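Local coordinates for glutamate racemase (PDB 2JFN), which belongs to the Asp/Glu/hydantoin racemase family and is built from two alpha/beta domains, with glutamic acid bound between them, at residues A[157-169]-A[182-194]. Sequence-based numbering, arbitrary orientation.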
ATOM      1  N   ILE A 157      20.389   2.128  -8.682  1.00 51.67           N
ATOM      2  CA  ILE A 157      19.289   1.483  -7.986  1.00 49.85           C
ATOM      3  C   ILE A 157      19.504  -0.005  -7.771  1.00 48.42           C
ATOM      4  O   ILE A 157      19.764  -0.750  -8.712  1.00 48.14           O
ATOM      5  CB  ILE A 157      17.968   1.677  -8.760  1.00 50.01           C
ATOM      6  CG1 ILE A 157      17.669   3.169  -8.912  1.00 50.25           C
ATOM      7  CG2 ILE A 157      16.829   0.959  -8.048  1.00 50.23           C
ATOM      8  CD1 ILE A 157      17.550   3.920  -7.600  1.00 50.65           C
ATOM      9  N   GLU A 158      19.394  -0.425  -6.516  1.00 46.69           N
ATOM     10  CA  GLU A 158      19.540  -1.826  -6.153  1.00 45.32           C
ATOM     11  C   GLU A 158      18.136  -2.350  -5.874  1.00 43.98           C
ATOM     12  O   GLU A 158      17.537  -2.005  -4.857  1.00 43.50           O
ATOM     13  CB  GLU A 158      20.392  -1.972  -4.891  1.00 45.68           C
ATOM     14  CG  GLU A 158      21.835  -1.528  -5.037  1.00 46.58           C
ATOM     15  CD  GLU A 158      22.576  -2.311  -6.101  1.00 47.34           C
ATOM     16  OE1 GLU A 158      22.457  -3.555  -6.119  1.00 47.28           O
ATOM     17  OE2 GLU A 158      23.283  -1.683  -6.916  1.00 48.19           O
ATOM     18  N   MET A 159      17.609  -3.168  -6.780  1.00 42.74           N
ATOM     19  CA  MET A 159      16.268  -3.721  -6.606  1.00 41.56           C
ATOM     20  C   MET A 159      16.276  -5.044  -5.870  1.00 40.26           C
ATOM     21  O   MET A 159      17.172  -5.865  -6.052  1.00 39.98           O
ATOM     22  CB  MET A 159      15.577  -3.939  -7.950  1.00 42.39           C
ATOM     23  CG  MET A 159      15.029  -2.696  -8.615  1.00 44.11           C
ATOM     24  SD  MET A 159      13.772  -3.175  -9.832  1.00 46.60           S
ATOM     25  CE  MET A 159      14.775  -4.117 -11.000  1.00 46.03           C
ATOM     26  N   LEU A 160      15.259  -5.246  -5.045  1.00 38.69           N
ATOM     27  CA  LEU A 160      15.121  -6.482  -4.296  1.00 37.59           C
ATOM     28  C   LEU A 160      13.624  -6.761  -4.133  1.00 36.65           C
ATOM     29  O   LEU A 160      12.931  -6.077  -3.378  1.00 36.13           O
ATOM     30  CB  LEU A 160      15.810  -6.347  -2.933  1.00 37.60           C
ATOM     31  CG  LEU A 160      16.186  -7.638  -2.206  1.00 37.90           C
ATOM     32  CD1 LEU A 160      17.112  -7.312  -1.037  1.00 37.83           C
ATOM     33  CD2 LEU A 160      14.933  -8.351  -1.726  1.00 37.80           C
ATOM     34  N   GLY A 161      13.129  -7.754  -4.868  1.00 35.74           N
ATOM     35  CA  GLY A 161      11.720  -8.108  -4.795  1.00 34.53           C
ATOM     36  C   GLY A 161      11.517  -9.298  -3.878  1.00 33.81           C
ATOM     37  O   GLY A 161      12.196 -10.316  -4.018  1.00 33.71           O
ATOM     38  N   SER A 162      10.585  -9.185  -2.939  1.00 32.70           N
ATOM     39  CA  SER A 162      10.343 -10.280  -2.007  1.00 31.67           C
ATOM     40  C   SER A 162       8.882 -10.508  -1.655  1.00 31.01           C
ATOM     41  O   SER A 162       8.275  -9.712  -0.941  1.00 30.76           O
ATOM     42  CB  SER A 162      11.127 -10.052  -0.710  1.00 30.98           C
ATOM     43  OG  SER A 162      10.792 -11.036   0.257  1.00 30.57           O
ATOM     44  N   ALA A 163       8.326 -11.611  -2.144  1.00 30.33           N
ATOM     45  CA  ALA A 163       6.947 -11.950  -1.844  1.00 29.58           C
ATOM     46  C   ALA A 163       6.898 -12.429  -0.390  1.00 29.44           C
ATOM     47  O   ALA A 163       5.886 -12.285   0.293  1.00 28.92           O
ATOM     48  CB  ALA A 163       6.467 -13.052  -2.779  1.00 30.07           C
ATOM     49  N   GLU A 164       8.007 -12.990   0.083  1.00 29.32           N
ATOM     50  CA  GLU A 164       8.073 -13.484   1.453  1.00 29.78           C
ATOM     51  C   GLU A 164       7.928 -12.351   2.472  1.00 29.30           C
ATOM     52  O   GLU A 164       7.317 -12.518   3.531  1.00 28.77           O
ATOM     53  CB  GLU A 164       9.395 -14.213   1.688  1.00 31.44           C
ATOM     54  CG  GLU A 164       9.470 -14.899   3.043  1.00 34.82           C
ATOM     55  CD  GLU A 164      10.758 -15.678   3.239  1.00 36.46           C
ATOM     56  OE1 GLU A 164      11.486 -15.896   2.245  1.00 38.07           O
ATOM     57  OE2 GLU A 164      11.032 -16.081   4.391  1.00 37.79           O
ATOM     58  N   MET A 165       8.492 -11.193   2.157  1.00 28.45           N
ATOM     59  CA  MET A 165       8.393 -10.070   3.080  1.00 28.20           C
ATOM     60  C   MET A 165       6.932  -9.637   3.210  1.00 27.54           C
ATOM     61  O   MET A 165       6.488  -9.208   4.278  1.00 27.24           O
ATOM     62  CB  MET A 165       9.255  -8.909   2.591  1.00 28.91           C
ATOM     63  CG  MET A 165       9.538  -7.884   3.677  1.00 30.59           C
ATOM     64  SD  MET A 165      10.651  -6.575   3.131  1.00 31.94           S
ATOM     65  CE  MET A 165      12.213  -7.417   3.166  1.00 31.97           C
ATOM     66  N   VAL A 166       6.182  -9.751   2.118  1.00 26.73           N
ATOM     67  CA  VAL A 166       4.775  -9.387   2.152  1.00 26.74           C
ATOM     68  C   VAL A 166       4.082 -10.292   3.168  1.00 27.07           C
ATOM     69  O   VAL A 166       3.273  -9.835   3.970  1.00 26.02           O
ATOM     70  CB  VAL A 166       4.108  -9.569   0.775  1.00 26.61           C
ATOM     71  CG1 VAL A 166       2.623  -9.230   0.871  1.00 26.96           C
ATOM     72  CG2 VAL A 166       4.791  -8.679  -0.254  1.00 26.49           C
ATOM     73  N   GLU A 167       4.418 -11.579   3.125  1.00 27.89           N
ATOM     74  CA  GLU A 167       3.838 -12.556   4.039  1.00 29.12           C
ATOM     75  C   GLU A 167       4.231 -12.281   5.482  1.00 28.28           C
ATOM     76  O   GLU A 167       3.443 -12.496   6.401  1.00 28.26           O
ATOM     77  CB  GLU A 167       4.270 -13.974   3.646  1.00 31.04           C
ATOM     78  CG  GLU A 167       3.577 -14.497   2.409  1.00 34.37           C
ATOM     79  CD  GLU A 167       2.064 -14.356   2.493  1.00 36.89           C
ATOM     80  OE1 GLU A 167       1.482 -14.704   3.546  1.00 38.46           O
ATOM     81  OE2 GLU A 167       1.449 -13.897   1.504  1.00 38.74           O
ATOM     82  N   LEU A 168       5.455 -11.810   5.684  1.00 28.21           N
ATOM     83  CA  LEU A 168       5.917 -11.500   7.027  1.00 28.05           C
ATOM     84  C   LEU A 168       5.050 -10.375   7.583  1.00 27.93           C
ATOM     85  O   LEU A 168       4.661 -10.399   8.752  1.00 28.11           O
ATOM     86  CB  LEU A 168       7.395 -11.088   6.999  1.00 28.07           C
ATOM     87  CG  LEU A 168       8.353 -12.247   6.706  1.00 28.26           C
ATOM     88  CD1 LEU A 168       9.772 -11.732   6.590  1.00 28.45           C
ATOM     89  CD2 LEU A 168       8.245 -13.282   7.815  1.00 28.49           C
ATOM     90  N   ALA A 169       4.732  -9.402   6.733  1.00 27.73           N
ATOM     91  CA  ALA A 169       3.896  -8.276   7.144  1.00 28.12           C
ATOM     92  C   ALA A 169       2.492  -8.787   7.463  1.00 28.18           C
ATOM     93  O   ALA A 169       1.899  -8.406   8.474  1.00 28.29           O
ATOM     94  CB  ALA A 169       3.840  -7.212   6.032  1.00 27.69           C
ATOM     95  N   ALA A 182      14.634 -14.561   9.265  1.00 34.20           N
ATOM     96  CA  ALA A 182      14.036 -14.672   7.937  1.00 33.44           C
ATOM     97  C   ALA A 182      14.318 -13.380   7.167  1.00 32.88           C
ATOM     98  O   ALA A 182      14.639 -13.409   5.983  1.00 32.37           O
ATOM     99  CB  ALA A 182      12.527 -14.903   8.056  1.00 33.26           C
ATOM    100  N   LEU A 183      14.200 -12.246   7.852  1.00 32.52           N
ATOM    101  CA  LEU A 183      14.467 -10.952   7.233  1.00 31.97           C
ATOM    102  C   LEU A 183      15.922 -10.823   6.812  1.00 31.47           C
ATOM    103  O   LEU A 183      16.217 -10.364   5.707  1.00 31.07           O
ATOM    104  CB  LEU A 183      14.134  -9.812   8.194  1.00 32.53           C
ATOM    105  CG  LEU A 183      12.746  -9.182   8.105  1.00 33.44           C
ATOM    106  CD1 LEU A 183      12.677  -8.011   9.087  1.00 33.67           C
ATOM    107  CD2 LEU A 183      12.477  -8.700   6.677  1.00 33.50           C
ATOM    108  N   LYS A 184      16.833 -11.217   7.698  1.00 30.86           N
ATOM    109  CA  LYS A 184      18.259 -11.136   7.402  1.00 31.16           C
ATOM    110  C   LYS A 184      18.585 -11.956   6.163  1.00 30.89           C
ATOM    111  O   LYS A 184      19.422 -11.566   5.351  1.00 30.37           O
ATOM    112  CB  LYS A 184      19.085 -11.656   8.583  1.00 31.63           C
ATOM    113  CG  LYS A 184      19.024 -10.779   9.817  1.00 32.93           C
ATOM    114  CD  LYS A 184      19.720 -11.436  10.999  1.00 33.75           C
ATOM    115  CE  LYS A 184      19.534 -10.620  12.266  1.00 34.92           C
ATOM    116  NZ  LYS A 184      20.111 -11.316  13.462  1.00 35.78           N
ATOM    117  N   ARG A 185      17.924 -13.099   6.035  1.00 30.97           N
ATOM    118  CA  ARG A 185      18.142 -13.981   4.898  1.00 31.66           C
ATOM    119  C   ARG A 185      17.676 -13.284   3.625  1.00 30.92           C
ATOM    120  O   ARG A 185      18.385 -13.254   2.617  1.00 30.74           O
ATOM    121  CB  ARG A 185      17.363 -15.285   5.097  1.00 32.95           C
ATOM    122  CG  ARG A 185      17.504 -16.267   3.944  1.00 35.19           C
ATOM    123  CD  ARG A 185      18.937 -16.772   3.812  1.00 36.95           C
ATOM    124  NE  ARG A 185      19.126 -17.486   2.552  1.00 38.48           N
ATOM    125  CZ  ARG A 185      19.135 -16.897   1.361  1.00 39.27           C
ATOM    126  NH1 ARG A 185      18.973 -15.583   1.263  1.00 39.25           N
ATOM    127  NH2 ARG A 185      19.291 -17.625   0.263  1.00 40.18           N
ATOM    128  N   ILE A 186      16.476 -12.719   3.678  1.00 30.14           N
ATOM    129  CA  ILE A 186      15.931 -12.018   2.525  1.00 29.32           C
ATOM    130  C   ILE A 186      16.852 -10.861   2.131  1.00 28.71           C
ATOM    131  O   ILE A 186      17.097 -10.627   0.949  1.00 28.31           O
ATOM    132  CB  ILE A 186      14.517 -11.463   2.837  1.00 29.04           C
ATOM    133  CG1 ILE A 186      13.550 -12.626   3.099  1.00 29.51           C
ATOM    134  CG2 ILE A 186      14.028 -10.592   1.681  1.00 29.20           C
ATOM    135  CD1 ILE A 186      12.161 -12.189   3.556  1.00 29.37           C
ATOM    136  N   LEU A 187      17.370 -10.146   3.127  1.00 28.36           N
ATOM    137  CA  LEU A 187      18.245  -9.003   2.877  1.00 28.42           C
ATOM    138  C   LEU A 187      19.736  -9.350   2.780  1.00 28.77           C
ATOM    139  O   LEU A 187      20.575  -8.459   2.649  1.00 27.81           O
ATOM    140  CB  LEU A 187      18.031  -7.943   3.973  1.00 28.23           C
ATOM    141  CG  LEU A 187      16.623  -7.335   4.040  1.00 28.51           C
ATOM    142  CD1 LEU A 187      16.439  -6.548   5.333  1.00 28.72           C
ATOM    143  CD2 LEU A 187      16.404  -6.441   2.836  1.00 28.48           C
ATOM    144  N   ARG A 188      20.058 -10.640   2.822  1.00 29.44           N
ATOM    145  CA  ARG A 188      21.450 -11.083   2.760  1.00 30.59           C
ATOM    146  C   ARG A 188      22.230 -10.387   1.640  1.00 31.15           C
ATOM    147  O   ARG A 188      23.322  -9.878   1.871  1.00 31.37           O
ATOM    148  CB  ARG A 188      21.525 -12.615   2.604  1.00 31.00           C
ATOM    149  CG  ARG A 188      22.916 -13.203   2.917  1.00 31.92           C
ATOM    150  CD  ARG A 188      22.919 -14.733   2.922  1.00 32.72           C
ATOM    151  NE  ARG A 188      22.818 -15.304   1.578  1.00 33.40           N
ATOM    152  CZ  ARG A 188      22.924 -16.602   1.308  1.00 33.80           C
ATOM    153  NH1 ARG A 188      23.128 -17.472   2.287  1.00 34.90           N
ATOM    154  NH2 ARG A 188      22.838 -17.034   0.060  1.00 34.07           N
ATOM    155  N   PRO A 189      21.666 -10.334   0.417  1.00 31.69           N
ATOM    156  CA  PRO A 189      22.350  -9.682  -0.707  1.00 32.00           C
ATOM    157  C   PRO A 189      22.885  -8.301  -0.340  1.00 32.69           C
ATOM    158  O   PRO A 189      24.023  -7.948  -0.671  1.00 33.41           O
ATOM    159  CB  PRO A 189      21.257  -9.591  -1.768  1.00 32.34           C
ATOM    160  CG  PRO A 189      20.415 -10.779  -1.490  1.00 32.12           C
ATOM    161  CD  PRO A 189      20.322 -10.788   0.016  1.00 31.58           C
ATOM    162  N   TRP A 190      22.051  -7.517   0.337  1.00 32.33           N
ATOM    163  CA  TRP A 190      22.422  -6.170   0.743  1.00 32.66           C
ATOM    164  C   TRP A 190      23.402  -6.159   1.906  1.00 32.80           C
ATOM    165  O   TRP A 190      24.313  -5.340   1.944  1.00 33.14           O
ATOM    166  CB  TRP A 190      21.166  -5.367   1.099  1.00 31.96           C
ATOM    167  CG  TRP A 190      20.355  -4.981  -0.107  1.00 31.74           C
ATOM    168  CD1 TRP A 190      20.605  -5.318  -1.406  1.00 31.47           C
ATOM    169  CD2 TRP A 190      19.174  -4.167  -0.123  1.00 31.19           C
ATOM    170  NE1 TRP A 190      19.656  -4.766  -2.231  1.00 31.75           N
ATOM    171  CE2 TRP A 190      18.765  -4.055  -1.469  1.00 31.14           C
ATOM    172  CE3 TRP A 190      18.424  -3.523   0.870  1.00 31.17           C
ATOM    173  CZ2 TRP A 190      17.638  -3.322  -1.851  1.00 30.64           C
ATOM    174  CZ3 TRP A 190      17.298  -2.791   0.489  1.00 30.63           C
ATOM    175  CH2 TRP A 190      16.919  -2.701  -0.861  1.00 30.76           C
ATOM    176  N   LEU A 191      23.217  -7.070   2.852  1.00 33.23           N
ATOM    177  CA  LEU A 191      24.111  -7.144   3.999  1.00 34.12           C
ATOM    178  C   LEU A 191      25.516  -7.589   3.594  1.00 34.32           C
ATOM    179  O   LEU A 191      26.457  -7.440   4.365  1.00 34.60           O
ATOM    180  CB  LEU A 191      23.545  -8.099   5.053  1.00 34.10           C
ATOM    181  CG  LEU A 191      22.234  -7.639   5.693  1.00 34.63           C
ATOM    182  CD1 LEU A 191      21.667  -8.745   6.576  1.00 34.77           C
ATOM    183  CD2 LEU A 191      22.491  -6.370   6.505  1.00 34.84           C
ATOM    184  N   ARG A 192      25.658  -8.134   2.388  1.00 34.66           N
ATOM    185  CA  ARG A 192      26.973  -8.573   1.917  1.00 35.36           C
ATOM    186  C   ARG A 192      27.652  -7.546   1.017  1.00 35.93           C
ATOM    187  O   ARG A 192      28.721  -7.812   0.466  1.00 36.00           O
ATOM    188  CB  ARG A 192      26.865  -9.900   1.165  1.00 35.21           C
ATOM    189  CG  ARG A 192      26.671 -11.111   2.061  1.00 34.86           C
ATOM    190  CD  ARG A 192      26.474 -12.365   1.226  1.00 34.91           C
ATOM    191  NE  ARG A 192      26.429 -13.573   2.045  1.00 35.35           N
ATOM    192  CZ  ARG A 192      26.222 -14.796   1.561  1.00 34.80           C
ATOM    193  NH1 ARG A 192      26.033 -14.970   0.260  1.00 34.29           N
ATOM    194  NH2 ARG A 192      26.219 -15.843   2.377  1.00 34.13           N
ATOM    195  N   MET A 193      27.035  -6.376   0.872  1.00 36.28           N
ATOM    196  CA  MET A 193      27.593  -5.322   0.031  1.00 36.54           C
ATOM    197  C   MET A 193      28.645  -4.491   0.763  1.00 36.67           C
ATOM    198  O   MET A 193      28.518  -4.225   1.963  1.00 36.46           O
ATOM    199  CB  MET A 193      26.479  -4.391  -0.465  1.00 36.79           C
ATOM    200  CG  MET A 193      25.602  -4.972  -1.570  1.00 36.88           C
ATOM    201  SD  MET A 193      24.281  -3.830  -2.065  1.00 37.53           S
ATOM    202  CE  MET A 193      25.163  -2.685  -3.163  1.00 36.86           C
ATOM    203  N   LYS A 194      29.686  -4.089   0.035  1.00 37.01           N
ATOM    204  CA  LYS A 194      30.745  -3.260   0.606  1.00 37.69           C
ATOM    205  C   LYS A 194      30.089  -1.950   1.042  1.00 37.73           C
ATOM    206  O   LYS A 194      30.273  -1.477   2.165  1.00 37.39           O
ATOM    207  CB  LYS A 194      31.832  -2.965  -0.440  1.00 38.05           C
ATOM    208  CG  LYS A 194      32.985  -2.119   0.102  1.00 38.80           C
ATOM    209  CD  LYS A 194      33.416  -0.992  -0.851  1.00 39.92           C
ATOM    210  CE  LYS A 194      34.391  -1.436  -1.943  1.00 40.54           C
ATOM    211  NZ  LYS A 194      33.803  -2.269  -3.034  1.00 41.22           N
TER
HETATM  212  O   HOH W   1      19.642  -5.558  -5.277  1.00 43.19           O
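Leu160 lays its CD1 methyl over one face of the Trp190 indole, a CH-pi contact 3.7 Å from the centroid of the five-membered ring and only 11° off its normal. With CG anti to the backbone N (chi1 -160°), the same leucine also sends CD1 to Leu187 CD2, while CD2 leans on Ile186 CG2. At the rim of the indole, Glu158 O lies near the ring plane, 3.3 Å from Trp190 CZ2. A water in that plane accepts from Trp190 NE1 at 3.1 Å and donates to Met159 O. This water therefore ties the ring to the strand backbone and gives the buried N-H its acceptor. Beyond the ring, the bent chains of Glu158 and Met193 arrive from opposite directions, Met193 CE resting 3.9 Å from Glu158 CD.

The helical half is mostly apolar, with Ser162 and Glu164 at its border. Met165, bent at its last torsion, brings CE to 3.7 Å from Leu183 CD2 and also against Ile186 CG2. Leu168 and Ile186 meet tip to tip, CD1 to CD1 at 3.9 Å, and the extended side chain of Glu164, carboxylate included, crosses Ile186 obliquely at CD1. Ser162 serves two roles: its OG N-caps helix 163-174 by accepting from Met165 N (3.0 Å), and it packs against Ile186 CG2.

Helices 163-169 and 182-186 run nearly antiparallel, their segment axes 10.6 Å apart at 158°. The contact thus folds the helical excursion after strand 156-161 back over that outermost strand of the four-stranded parallel sheet. Leu133 of adjacent strand 129-134 touches Leu160, Leu187 and Trp190; helix 211-217 flanks Leu183 and Leu187, and Val166 of helix 163-174 touches the bound glutamic acid.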